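Long-range contacts in endo-beta-1,4-glucanase (Bacillus licheniformis, PDB 2JEN), which hydrolyses beta-1,4-glucan chains, including the xyloglucan of plant cell walls, as a family 12 glycoside hydrolase: residues 45-55 and 86-97; 177-187 and 198-206. The protein carries 1 engineered substitution. All coordinates share one frame; numbering follows the deposited sequence. Where two conformers were deposited one is given.

Overall arrangement
From the N terminus, interaction 1 comes first: 45-55 meets 86-97 and closes a loop of 30 residues that carries strands 62-67 and 72-79, both members of the other sheet of the sandwich. Interaction 2 follows in series, neither nested in the first nor crossing it; 177-187 and 198-206 belong to a beta hairpin whose far end holds only ten residues between them. Both contacts lie in one mixed sheet, linked from strand 91-95 through 234-244, 131-141 and 154-163 to 195-204. Their centres are about 21 Å apart. Interaction 1 supplies several residues of the glycan site, whereas interaction 2 reaches it through V199 and packs against helix 215-225.

Interaction 1. Residues 45-55 and 86-97; sequences KYYIFNNVWGA and VKAYPSIVSGWH. With GLC (alpha-D-glucopyranose), chain B; XYS (alpha-D-xylopyranose), chain C; GLC (alpha-D-glucopyranose), chain D.
The indole of W53 is sandwiched between V86 O over one face and C1 of the chain B glucose over the other, with Y89 CB at its edge. Y89 in turn has S91 CB on one face, C6 of the chain D glucose on the opposite face and N51 ND2 at its edge. H97 offers a face to the edge of F49 in an offset edge-to-face pair, planes 64° apart. Here the antiparallel pair 46-49 and 91-95 of the family 12 beta sandwich runs on into loops that line the glycan cleft. In the ladder, V93 CB sits over the Y47 ring, 3.9 Å from its centroid; chi1 of 53° puts CG of Y47 between the backbone N and the carbonyl carbon, with the ring alongside the valine.

Side-chain N-H groups bind the sugars. W53 NE1 donates to O6 of the chain D glucose (3.0 Å), and H97 NE2 to O3 of the chain B glucose (2.8 Å), while H97 ND1 is held by E239. N51 ND2 reaches O2 of that chain B sugar at 2.9 Å. Without the W53 indole, as with an alanine here, the chain B glucose would probably lose the flat surface it rests on and the chain D O6 its donor. Glycine suits position 54, since a CB would run into V86 O. S91 OG donates to Y89 O (2.7 Å) and receives a bond from a water that also accepts from N51 ND2.

Interaction 2. Residues 177-187 and 198-206; sequences IGGHSWKVYKG and NVFSFIRTA
N198 brings its CA to G187 O, and a water donates to both that oxygen and N198 OD1 while accepting from K186 NZ; N198 ND2 is bound to D154. V199, which also touches a bound glucose of the glycan pocket, exchanges two backbone bonds with G187, and its CG1, set between backbone N and carbonyl carbon by a chi1 of 54°, packs 3.6 Å from G187 C. F200 gives its ring carbon CE1 to the aliphatic stem of K186, 3.9 Å from CE. S201, small, pairs beside Y185, whose ring turns its edge toward S201 O. Strands 180-192 and 195-204 form an antiparallel beta hairpin, in which hydrogen-bonded pairs such as Y185 with S201 alternate with non-hydrogen-bonded ones such as V184 with F202.

F202 lies on the same face of the sheet as W182 and V184: V184 CG2 lies alongside the ring, 3.9 Å from CD2, and I177 CD1 meets CE2 crosswise. Beyond them F218 of helix 215-225 meets both F202 and W182 edge-to-face. I203 trades two backbone bonds with K183. R204, extended from CG to NE, lays CB 3.6 Å from W182 CZ3 and carries NE to H180 ND1 at 2.8 Å; that bond is nearly straight, 172°, and close to both planes, although ring and guanidinium are turned 73° apart. Its NH1 donates to A206 O from above the carbonyl plane. T205 N bonds to S181 O (3.0 Å), and T205 OG1 stands 3.6 Å from S181 CB.

Interaction 1. Residues 45-55 and 86-97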
loop_
_atom_site.group_PDB
_atom_site.type_symbol
_atom_site.label_atom_id
_atom_site.label_comp_id
_atom_site.label_asym_id
_atom_site.label_seq_id
_atom_site.Cartn_x
_atom_site.Cartn_y
_atom_site.Cartn_z
ATOM N N LYS A 45 13.193 -25.791 -10.871
ATOM C CA LYS A 45 12.361 -26.623 -11.763
ATOM C C LYS A 45 11.020 -25.954 -12.030
ATOM O O LYS A 45 10.432 -26.134 -13.087
ATOM C CB LYS A 45 12.112 -27.987 -11.113
ATOM C CG LYS A 45 11.402 -28.999 -12.009
ATOM C CD LYS A 45 11.125 -30.286 -11.231
ATOM C CE LYS A 45 10.222 -31.214 -12.039
ATOM N NZ LYS A 45 9.864 -32.477 -11.331
ATOM N N TYR A 46 10.561 -25.175 -11.067
ATOM C CA TYR A 46 9.275 -24.474 -11.180
ATOM C C TYR A 46 9.452 -23.026 -10.843
ATOM O O TYR A 46 10.379 -22.643 -10.127
ATOM C CB TYR A 46 8.268 -25.047 -10.186
ATOM C CG TYR A 46 8.126 -26.552 -10.155
ATOM C CD1 TYR A 46 7.777 -27.286 -11.282
ATOM C CD2 TYR A 46 8.303 -27.241 -8.975
ATOM C CE1 TYR A 46 7.610 -28.673 -11.208
ATOM C CE2 TYR A 46 8.153 -28.598 -8.899
ATOM C CZ TYR A 46 7.800 -29.308 -10.016
ATOM O OH TYR A 46 7.639 -30.684 -9.935
ATOM N N TYR A 47 8.497 -22.217 -11.281
ATOM C CA TYR A 47 8.321 -20.881 -10.662
ATOM C C TYR A 47 6.883 -20.527 -10.588
ATOM O O TYR A 47 6.083 -20.881 -11.451
ATOM C CB TYR A 47 9.108 -19.779 -11.393
ATOM C CG TYR A 47 8.876 -19.659 -12.889
ATOM C CD1 TYR A 47 9.618 -20.405 -13.790
ATOM C CD2 TYR A 47 7.938 -18.756 -13.409
ATOM C CE1 TYR A 47 9.420 -20.250 -15.153
ATOM C CE2 TYR A 47 7.774 -18.610 -14.790
ATOM C CZ TYR A 47 8.497 -19.379 -15.648
ATOM O OH TYR A 47 8.353 -19.202 -17.011
ATOM N N ILE A 48 6.534 -19.833 -9.520
ATOM C CA ILE A 48 5.256 -19.152 -9.429
ATOM C C ILE A 48 5.427 -17.874 -10.251
ATOM O O ILE A 48 6.426 -17.178 -10.134
ATOM C CB ILE A 48 4.832 -18.836 -7.966
ATOM C CG1 ILE A 48 5.083 -20.032 -7.020
ATOM C CG2 ILE A 48 3.394 -18.393 -7.938
ATOM C CD1 ILE A 48 4.783 -19.753 -5.560
ATOM N N PHE A 49 4.429 -17.586 -11.049
ATOM C CA PHE A 49 4.494 -16.516 -12.044
ATOM C C PHE A 49 3.314 -15.554 -11.900
ATOM O O PHE A 49 2.151 -15.964 -11.950
ATOM C CB PHE A 49 4.455 -17.174 -13.438
ATOM C CG PHE A 49 4.667 -16.243 -14.613
ATOM C CD1 PHE A 49 5.546 -15.173 -14.563
ATOM C CD2 PHE A 49 4.030 -16.508 -15.800
ATOM C CE1 PHE A 49 5.745 -14.364 -15.679
ATOM C CE2 PHE A 49 4.219 -15.679 -16.892
ATOM C CZ PHE A 49 5.073 -14.629 -16.837
ATOM N N ASN A 50 3.618 -14.273 -11.677
ATOM C CA ASN A 50 2.596 -13.250 -11.482
ATOM C C ASN A 50 2.116 -12.788 -12.845
ATOM O O ASN A 50 2.352 -11.652 -13.297
ATOM C CB ASN A 50 3.127 -12.097 -10.620
ATOM C CG ASN A 50 2.017 -11.358 -9.927
ATOM O OD1 ASN A 50 0.941 -11.937 -9.706
ATOM N ND2 ASN A 50 2.272 -10.154 -9.456
ATOM N N ASN A 51 1.412 -13.698 -13.535
ATOM C CA ASN A 51 1.009 -13.527 -14.934
ATOM C C ASN A 51 -0.258 -12.704 -15.016
ATOM O O ASN A 51 -1.298 -13.148 -14.544
ATOM C CB ASN A 51 0.799 -14.912 -15.554
ATOM C CG ASN A 51 0.378 -14.888 -16.986
ATOM O OD1 ASN A 51 -0.086 -13.899 -17.483
ATOM N ND2 ASN A 51 0.523 -16.026 -17.643
ATOM N N VAL A 52 -0.143 -11.495 -15.579
ATOM C CA VAL A 52 -1.234 -10.558 -15.691
ATOM C C VAL A 52 -1.503 -10.216 -17.160
ATOM O O VAL A 52 -1.750 -9.062 -17.508
ATOM C CB VAL A 52 -1.010 -9.306 -14.822
ATOM C CG1 VAL A 52 -0.985 -9.715 -13.348
ATOM C CG2 VAL A 52 0.270 -8.533 -15.173
ATOM N N TRP A 53 -1.557 -11.245 -18.013
ATOM C CA TRP A 53 -1.540 -11.029 -19.442
ATOM C C TRP A 53 -2.735 -10.257 -19.995
ATOM O O TRP A 53 -2.634 -9.645 -21.061
ATOM C CB TRP A 53 -1.432 -12.336 -20.197
ATOM C CG TRP A 53 -2.587 -13.278 -20.173
ATOM C CD1 TRP A 53 -2.812 -14.300 -19.277
ATOM C CD2 TRP A 53 -3.636 -13.368 -21.141
ATOM N NE1 TRP A 53 -3.935 -15.003 -19.645
ATOM C CE2 TRP A 53 -4.436 -14.459 -20.784
ATOM C CE3 TRP A 53 -3.930 -12.657 -22.305
ATOM C CZ2 TRP A 53 -5.541 -14.853 -21.530
ATOM C CZ3 TRP A 53 -5.045 -13.036 -23.045
ATOM C CH2 TRP A 53 -5.836 -14.116 -22.633
ATOM N N GLY A 54 -3.855 -10.280 -19.295
ATOM C CA GLY A 54 -5.097 -9.675 -19.754
ATOM C C GLY A 54 -5.446 -8.371 -19.093
ATOM O O GLY A 54 -6.587 -7.942 -19.145
ATOM N N ALA A 55 -4.473 -7.734 -18.439
ATOM C CA ALA A 55 -4.749 -6.597 -17.554
ATOM C C ALA A 55 -4.681 -5.218 -18.181
ATOM O O ALA A 55 -4.999 -4.236 -17.512
ATOM C CB ALA A 55 -3.783 -6.664 -16.394
ATOM N N VAL A 86 -10.244 -12.942 -19.836
ATOM C CA VAL A 86 -9.301 -13.359 -18.809
ATOM C C VAL A 86 -8.363 -12.192 -18.488
ATOM O O VAL A 86 -7.734 -11.658 -19.397
ATOM C CB VAL A 86 -8.483 -14.584 -19.272
ATOM C CG1 VAL A 86 -7.399 -14.925 -18.241
ATOM C CG2 VAL A 86 -9.386 -15.796 -19.506
ATOM N N LYS A 87 -8.333 -11.769 -17.214
ATOM C CA LYS A 87 -7.454 -10.683 -16.815
ATOM C C LYS A 87 -6.046 -11.150 -16.492
ATOM O O LYS A 87 -5.078 -10.422 -16.722
ATOM C CB LYS A 87 -7.997 -9.938 -15.603
ATOM C CG LYS A 87 -9.458 -9.443 -15.753
ATOM C CD LYS A 87 -9.731 -8.724 -17.057
ATOM C CE LYS A 87 -11.170 -8.170 -17.158
ATOM N NZ LYS A 87 -12.201 -9.277 -17.194
ATOM N N ALA A 88 -5.952 -12.354 -15.934
ATOM C CA ALA A 88 -4.705 -12.826 -15.354
ATOM C C ALA A 88 -4.742 -14.342 -15.228
ATOM O O ALA A 88 -5.838 -14.934 -15.160
ATOM C CB ALA A 88 -4.507 -12.177 -13.954
ATOM N N TYR A 89 -3.550 -14.953 -15.179
ATOM C CA TYR A 89 -3.407 -16.376 -14.916
ATOM C C TYR A 89 -2.214 -16.561 -13.977
ATOM O O TYR A 89 -1.188 -17.140 -14.355
ATOM C CB TYR A 89 -3.215 -17.129 -16.222
ATOM C CG TYR A 89 -3.078 -18.649 -16.124
ATOM C CD1 TYR A 89 -4.065 -19.444 -15.533
ATOM C CD2 TYR A 89 -1.950 -19.298 -16.586
ATOM C CE1 TYR A 89 -3.973 -20.830 -15.498
ATOM C CE2 TYR A 89 -1.836 -20.679 -16.545
ATOM C CZ TYR A 89 -2.816 -21.433 -15.933
ATOM O OH TYR A 89 -2.691 -22.800 -15.938
ATOM N N PRO A 90 -2.339 -16.073 -12.739
ATOM C CA PRO A 90 -1.312 -16.429 -11.750
ATOM C C PRO A 90 -1.229 -17.953 -11.703
ATOM O O PRO A 90 -2.256 -18.644 -11.741
ATOM C CB PRO A 90 -1.857 -15.843 -10.427
ATOM C CG PRO A 90 -3.372 -15.731 -10.671
ATOM C CD PRO A 90 -3.484 -15.377 -12.145
ATOM N N SER A 91 -0.013 -18.477 -11.639
ATOM C CA SER A 91 0.206 -19.866 -11.952
ATOM C C SER A 91 1.572 -20.323 -11.519
ATOM O O SER A 91 2.467 -19.515 -11.242
ATOM C CB SER A 91 0.049 -20.061 -13.458
ATOM O OG SER A 91 0.755 -19.057 -14.168
ATOM N N ILE A 92 1.716 -21.651 -11.435
ATOM C CA ILE A 92 3.017 -22.305 -11.390
ATOM C C ILE A 92 3.349 -22.803 -12.781
ATOM O O ILE A 92 2.515 -23.436 -13.414
ATOM C CB ILE A 92 3.044 -23.479 -10.399
ATOM C CG1 ILE A 92 2.611 -23.024 -9.015
ATOM C CG2 ILE A 92 4.425 -24.130 -10.400
ATOM C CD1 ILE A 92 2.322 -24.207 -8.032
ATOM N N VAL A 93 4.588 -22.572 -13.215
ATOM C CA VAL A 93 5.097 -22.987 -14.536
ATOM C C VAL A 93 6.127 -24.057 -14.313
ATOM O O VAL A 93 7.099 -23.846 -13.587
ATOM C CB VAL A 93 5.699 -21.793 -15.320
ATOM C CG1 VAL A 93 6.377 -22.226 -16.623
ATOM C CG2 VAL A 93 4.636 -20.747 -15.577
ATOM N N SER A 94 6.022 -25.159 -15.056
ATOM C CA SER A 94 7.126 -26.066 -15.367
ATOM C C SER A 94 7.377 -26.117 -16.844
ATOM O O SER A 94 6.439 -26.329 -17.595
ATOM C CB SER A 94 6.776 -27.462 -14.848
ATOM O OG SER A 94 7.941 -28.272 -14.929
ATOM N N GLY A 95 8.612 -25.922 -17.267
ATOM C CA GLY A 95 8.955 -25.903 -18.665
ATOM C C GLY A 95 9.086 -24.525 -19.216
ATOM O O GLY A 95 9.743 -23.657 -18.627
ATOM N N TRP A 96 8.485 -24.329 -20.381
ATOM C CA TRP A 96 8.584 -23.094 -21.141
ATOM C C TRP A 96 7.405 -22.138 -20.852
ATOM O O TRP A 96 6.288 -22.570 -20.607
ATOM C CB TRP A 96 8.631 -23.454 -22.644
ATOM C CG TRP A 96 8.473 -22.351 -23.626
ATOM C CD1 TRP A 96 9.459 -21.690 -24.271
ATOM C CD2 TRP A 96 7.234 -21.845 -24.158
ATOM N NE1 TRP A 96 8.939 -20.770 -25.130
ATOM C CE2 TRP A 96 7.567 -20.836 -25.083
ATOM C CE3 TRP A 96 5.886 -22.108 -23.900
ATOM C CZ2 TRP A 96 6.602 -20.134 -25.801
ATOM C CZ3 TRP A 96 4.925 -21.387 -24.560
ATOM C CH2 TRP A 96 5.281 -20.413 -25.505
ATOM N N HIS A 97 7.628 -20.824 -20.932
ATOM C CA HIS A 97 6.508 -19.882 -20.998
ATOM C C HIS A 97 6.969 -18.584 -21.648
ATOM O O HIS A 97 7.345 -17.628 -20.979
ATOM C CB HIS A 97 5.890 -19.586 -19.634
ATOM C CG HIS A 97 4.621 -18.807 -19.754
ATOM N ND1 HIS A 97 3.390 -19.425 -19.803
ATOM C CD2 HIS A 97 4.402 -17.487 -19.961
ATOM C CE1 HIS A 97 2.466 -18.499 -20.009
ATOM N NE2 HIS A 97 3.053 -17.313 -20.110
HETATM C C1 GLC B . -2.032 -16.947 -22.135
HETATM C C2 GLC B . -0.665 -16.844 -21.490
HETATM C C3 GLC B . -0.047 -15.495 -21.761
HETATM C C4 GLC B . -0.024 -15.285 -23.274
HETATM C C5 GLC B . -1.454 -15.400 -23.830
HETATM C C6 GLC B . -1.401 -15.322 -25.363
HETATM O O2 GLC B . -0.688 -17.114 -20.088
HETATM O O3 GLC B . 1.235 -15.430 -21.113
HETATM O O4 GLC B . 0.459 -14.019 -23.618
HETATM O O5 GLC B . -1.941 -16.696 -23.539
HETATM O O6 GLC B . -1.954 -14.111 -25.826
HETATM C C1 XYS C . 2.737 -11.449 -20.967
HETATM C C2 XYS C . 2.681 -9.990 -20.531
HETATM C C3 XYS C . 2.964 -9.840 -19.031
HETATM C C4 XYS C . 2.154 -10.899 -18.276
HETATM C C5 XYS C . 2.316 -12.329 -18.812
HETATM O O2 XYS C . 3.669 -9.251 -21.267
HETATM O O3 XYS C . 2.674 -8.535 -18.487
HETATM O O4 XYS C . 2.422 -10.818 -16.901
HETATM O O5 XYS C . 2.018 -12.327 -20.164
HETATM C C1 GLC D . -5.873 -20.558 -22.578
HETATM C C2 GLC D . -5.414 -19.604 -23.678
HETATM C C3 GLC D . -3.969 -19.254 -23.437
HETATM C C4 GLC D . -3.860 -18.547 -22.090
HETATM C C5 GLC D . -4.384 -19.554 -21.057
HETATM C C6 GLC D . -4.199 -19.120 -19.598
HETATM O O1 GLC D . -7.191 -20.997 -22.748
HETATM O O2 GLC D . -5.451 -20.121 -24.989
HETATM O O3 GLC D . -3.568 -18.517 -24.593
HETATM O O4 GLC D . -2.513 -18.261 -21.785
HETATM O O5 GLC D . -5.743 -19.846 -21.350
HETATM O O6 GLC D . -4.774 -17.855 -19.349
HETATM O O HOH W 1 10.001 -20.927 -18.435
HETATM O O HOH W 2 7.935 -16.289 -18.529
HETATM O O HOH W 3 1.569 -18.692 -16.803
#

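Interaction 2. Residues 177-187 and 198-206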
loop_
_atom_site.group_PDB
_atom_site.type_symbol
_atom_site.label_atom_id
_atom_site.label_comp_id
_atom_site.label_asym_id
_atom_site.label_seq_id
_atom_site.Cartn_x
_atom_site.Cartn_y
_atom_site.Cartn_z
ATOM N N ILE A 177 -11.727 -39.836 -18.184
ATOM C CA ILE A 177 -10.293 -40.014 -18.352
ATOM C C ILE A 177 -9.655 -39.908 -16.993
ATOM O O ILE A 177 -9.934 -38.956 -16.221
ATOM C CB ILE A 177 -9.696 -38.927 -19.279
ATOM C CG1 ILE A 177 -10.278 -38.992 -20.692
ATOM C CG2 ILE A 177 -8.160 -39.039 -19.325
ATOM C CD1 ILE A 177 -9.812 -37.860 -21.621
ATOM N N GLY A 178 -8.791 -40.857 -16.673
ATOM C CA GLY A 178 -8.003 -40.797 -15.436
ATOM C C GLY A 178 -8.836 -40.942 -14.172
ATOM O O GLY A 178 -8.388 -40.547 -13.067
ATOM N N GLY A 179 -10.044 -41.504 -14.294
ATOM C CA GLY A 179 -10.941 -41.636 -13.160
ATOM C C GLY A 179 -11.834 -40.454 -12.828
ATOM O O GLY A 179 -12.479 -40.416 -11.759
ATOM N N HIS A 180 -11.845 -39.462 -13.724
ATOM C CA HIS A 180 -12.664 -38.263 -13.589
ATOM C C HIS A 180 -13.498 -38.097 -14.864
ATOM O O HIS A 180 -13.068 -38.494 -15.948
ATOM C CB HIS A 180 -11.775 -37.015 -13.447
ATOM C CG HIS A 180 -10.844 -37.023 -12.268
ATOM N ND1 HIS A 180 -11.113 -36.321 -11.117
ATOM C CD2 HIS A 180 -9.659 -37.643 -12.067
ATOM C CE1 HIS A 180 -10.119 -36.493 -10.264
ATOM N NE2 HIS A 180 -9.220 -37.288 -10.811
ATOM N N SER A 181 -14.637 -37.437 -14.725
ATOM C CA SER A 181 -15.458 -37.049 -15.881
ATOM C C SER A 181 -15.203 -35.604 -16.276
ATOM O O SER A 181 -15.210 -34.716 -15.421
ATOM C CB SER A 181 -16.929 -37.218 -15.575
ATOM O OG SER A 181 -17.169 -38.613 -15.359
ATOM N N TRP A 182 -15.085 -35.365 -17.581
ATOM C CA TRP A 182 -14.694 -34.077 -18.150
ATOM C C TRP A 182 -15.610 -33.718 -19.299
ATOM O O TRP A 182 -15.840 -34.526 -20.203
ATOM C CB TRP A 182 -13.278 -34.156 -18.723
ATOM C CG TRP A 182 -12.247 -34.737 -17.791
ATOM C CD1 TRP A 182 -11.842 -36.012 -17.772
ATOM C CD2 TRP A 182 -11.535 -34.070 -16.754
ATOM N NE1 TRP A 182 -10.926 -36.217 -16.789
ATOM C CE2 TRP A 182 -10.703 -35.026 -16.151
ATOM C CE3 TRP A 182 -11.508 -32.744 -16.283
ATOM C CZ2 TRP A 182 -9.877 -34.716 -15.059
ATOM C CZ3 TRP A 182 -10.701 -32.442 -15.213
ATOM C CH2 TRP A 182 -9.866 -33.398 -14.630
ATOM N N LYS A 183 -16.079 -32.478 -19.316
ATOM C CA LYS A 183 -16.707 -31.912 -20.517
ATOM C C LYS A 183 -15.589 -31.401 -21.423
ATOM O O LYS A 183 -14.737 -30.637 -20.985
ATOM C CB LYS A 183 -17.647 -30.771 -20.141
ATOM C CG LYS A 183 -18.758 -31.206 -19.229
ATOM C CD LYS A 183 -19.537 -30.001 -18.706
ATOM C CE LYS A 183 -18.733 -29.240 -17.546
ATOM N NZ LYS A 183 -19.548 -28.156 -16.863
ATOM N N VAL A 184 -15.572 -31.830 -22.667
ATOM C CA VAL A 184 -14.516 -31.540 -23.623
ATOM C C VAL A 184 -14.972 -30.455 -24.585
ATOM O O VAL A 184 -16.095 -30.517 -25.094
ATOM C CB VAL A 184 -14.126 -32.784 -24.441
ATOM C CG1 VAL A 184 -13.055 -32.472 -25.476
ATOM C CG2 VAL A 184 -13.769 -33.953 -23.534
ATOM N N TYR A 185 -14.132 -29.453 -24.795
ATOM C CA TYR A 185 -14.354 -28.348 -25.706
ATOM C C TYR A 185 -13.193 -28.195 -26.667
ATOM O O TYR A 185 -12.026 -28.471 -26.318
ATOM C CB TYR A 185 -14.508 -27.043 -24.937
ATOM C CG TYR A 185 -15.693 -27.051 -24.009
ATOM C CD1 TYR A 185 -15.646 -27.710 -22.795
ATOM C CD2 TYR A 185 -16.852 -26.337 -24.313
ATOM C CE1 TYR A 185 -16.732 -27.715 -21.936
ATOM C CE2 TYR A 185 -17.947 -26.342 -23.435
ATOM C CZ TYR A 185 -17.864 -27.043 -22.281
ATOM O OH TYR A 185 -18.952 -27.044 -21.390
ATOM N N LYS A 186 -13.481 -27.728 -27.876
ATOM C CA LYS A 186 -12.464 -27.520 -28.912
ATOM C C LYS A 186 -12.676 -26.152 -29.545
ATOM O O LYS A 186 -13.756 -25.851 -30.037
ATOM C CB LYS A 186 -12.536 -28.629 -29.968
ATOM C CG LYS A 186 -11.516 -28.479 -31.090
ATOM C CD LYS A 186 -11.628 -29.622 -32.084
ATOM C CE LYS A 186 -10.533 -29.647 -33.135
ATOM N NZ LYS A 186 -10.493 -28.454 -34.034
ATOM N N GLY A 187 -11.634 -25.337 -29.537
ATOM C CA GLY A 187 -11.618 -24.049 -30.177
ATOM C C GLY A 187 -10.270 -23.724 -30.753
ATOM O O GLY A 187 -9.375 -24.554 -30.778
ATOM N N ASN A 198 -4.746 -24.290 -31.478
ATOM C CA ASN A 198 -5.903 -25.025 -31.003
ATOM C C ASN A 198 -5.960 -24.946 -29.497
ATOM O O ASN A 198 -4.910 -24.937 -28.841
ATOM C CB ASN A 198 -5.796 -26.460 -31.447
ATOM C CG ASN A 198 -5.656 -26.572 -32.947
ATOM O OD1 ASN A 198 -6.540 -26.103 -33.669
ATOM N ND2 ASN A 198 -4.523 -27.084 -33.424
ATOM N N VAL A 199 -7.179 -24.968 -28.938
ATOM C CA VAL A 199 -7.337 -25.067 -27.497
ATOM C C VAL A 199 -8.366 -26.164 -27.216
ATOM O O VAL A 199 -9.516 -26.114 -27.673
ATOM C CB VAL A 199 -7.682 -23.700 -26.842
ATOM C CG1 VAL A 199 -8.908 -23.023 -27.453
ATOM C CG2 VAL A 199 -7.776 -23.876 -25.302
ATOM N N PHE A 200 -7.927 -27.140 -26.441
ATOM C CA PHE A 200 -8.713 -28.254 -26.033
ATOM C C PHE A 200 -8.889 -28.182 -24.523
ATOM O O PHE A 200 -7.875 -28.231 -23.795
ATOM C CB PHE A 200 -8.026 -29.574 -26.378
ATOM C CG PHE A 200 -7.613 -29.688 -27.822
ATOM C CD1 PHE A 200 -8.514 -30.089 -28.777
ATOM C CD2 PHE A 200 -6.308 -29.443 -28.204
ATOM C CE1 PHE A 200 -8.113 -30.201 -30.097
ATOM C CE2 PHE A 200 -5.897 -29.588 -29.512
ATOM C CZ PHE A 200 -6.818 -29.982 -30.473
ATOM N N SER A 201 -10.115 -27.998 -24.082
ATOM C CA SER A 201 -10.398 -27.820 -22.641
ATOM C C SER A 201 -11.195 -28.978 -22.113
ATOM O O SER A 201 -12.178 -29.388 -22.717
ATOM C CB SER A 201 -11.164 -26.520 -22.358
ATOM O OG SER A 201 -10.459 -25.393 -22.883
ATOM N N PHE A 202 -10.766 -29.485 -20.973
ATOM C CA PHE A 202 -11.406 -30.547 -20.217
ATOM C C PHE A 202 -11.879 -29.962 -18.888
ATOM O O PHE A 202 -11.054 -29.548 -18.084
ATOM C CB PHE A 202 -10.395 -31.664 -19.935
ATOM C CG PHE A 202 -9.884 -32.348 -21.159
ATOM C CD1 PHE A 202 -8.868 -31.780 -21.926
ATOM C CD2 PHE A 202 -10.446 -33.553 -21.600
ATOM C CE1 PHE A 202 -8.416 -32.390 -23.092
ATOM C CE2 PHE A 202 -9.963 -34.170 -22.751
ATOM C CZ PHE A 202 -8.980 -33.612 -23.504
ATOM N N ILE A 203 -13.192 -29.856 -18.713
ATOM C CA ILE A 203 -13.769 -29.225 -17.520
ATOM C C ILE A 203 -14.403 -30.273 -16.638
ATOM O O ILE A 203 -15.353 -30.955 -17.038
ATOM C CB ILE A 203 -14.769 -28.097 -17.868
ATOM C CG1 ILE A 203 -14.020 -26.968 -18.576
ATOM C CG2 ILE A 203 -15.523 -27.573 -16.585
ATOM C CD1 ILE A 203 -14.863 -25.802 -18.969
ATOM N N ARG A 204 -13.880 -30.452 -15.450
ATOM C CA ARG A 204 -14.406 -31.515 -14.589
ATOM C C ARG A 204 -15.856 -31.291 -14.344
ATOM O O ARG A 204 -16.292 -30.173 -14.191
ATOM C CB ARG A 204 -13.610 -31.608 -13.276
ATOM C CG ARG A 204 -13.754 -32.965 -12.601
ATOM C CD ARG A 204 -12.889 -33.007 -11.346
ATOM N NE ARG A 204 -12.987 -34.303 -10.643
ATOM C CZ ARG A 204 -13.867 -34.600 -9.697
ATOM N NH1 ARG A 204 -14.782 -33.760 -9.278
ATOM N NH2 ARG A 204 -13.830 -35.832 -9.152
ATOM N N THR A 205 -16.672 -32.370 -14.311
ATOM C CA THR A 205 -18.122 -32.162 -14.221
ATOM C C THR A 205 -18.565 -31.630 -12.876
ATOM O O THR A 205 -19.637 -31.015 -12.788
ATOM C CB THR A 205 -18.909 -33.443 -14.557
ATOM O OG1 THR A 205 -18.455 -34.500 -13.721
ATOM C CG2 THR A 205 -18.680 -33.842 -16.021
ATOM N N ALA A 206 -17.707 -31.772 -11.852
ATOM C CA ALA A 206 -17.882 -31.108 -10.552
ATOM C C ALA A 206 -16.495 -30.648 -10.129
ATOM O O ALA A 206 -15.505 -31.235 -10.523
ATOM C CB ALA A 206 -18.463 -32.068 -9.519
HETATM O O HOH W 4 -13.625 -38.675 -10.028
HETATM O O HOH W 5 -20.851 -30.179 -15.147
HETATM O O HOH W 6 -9.093 -26.543 -32.694
#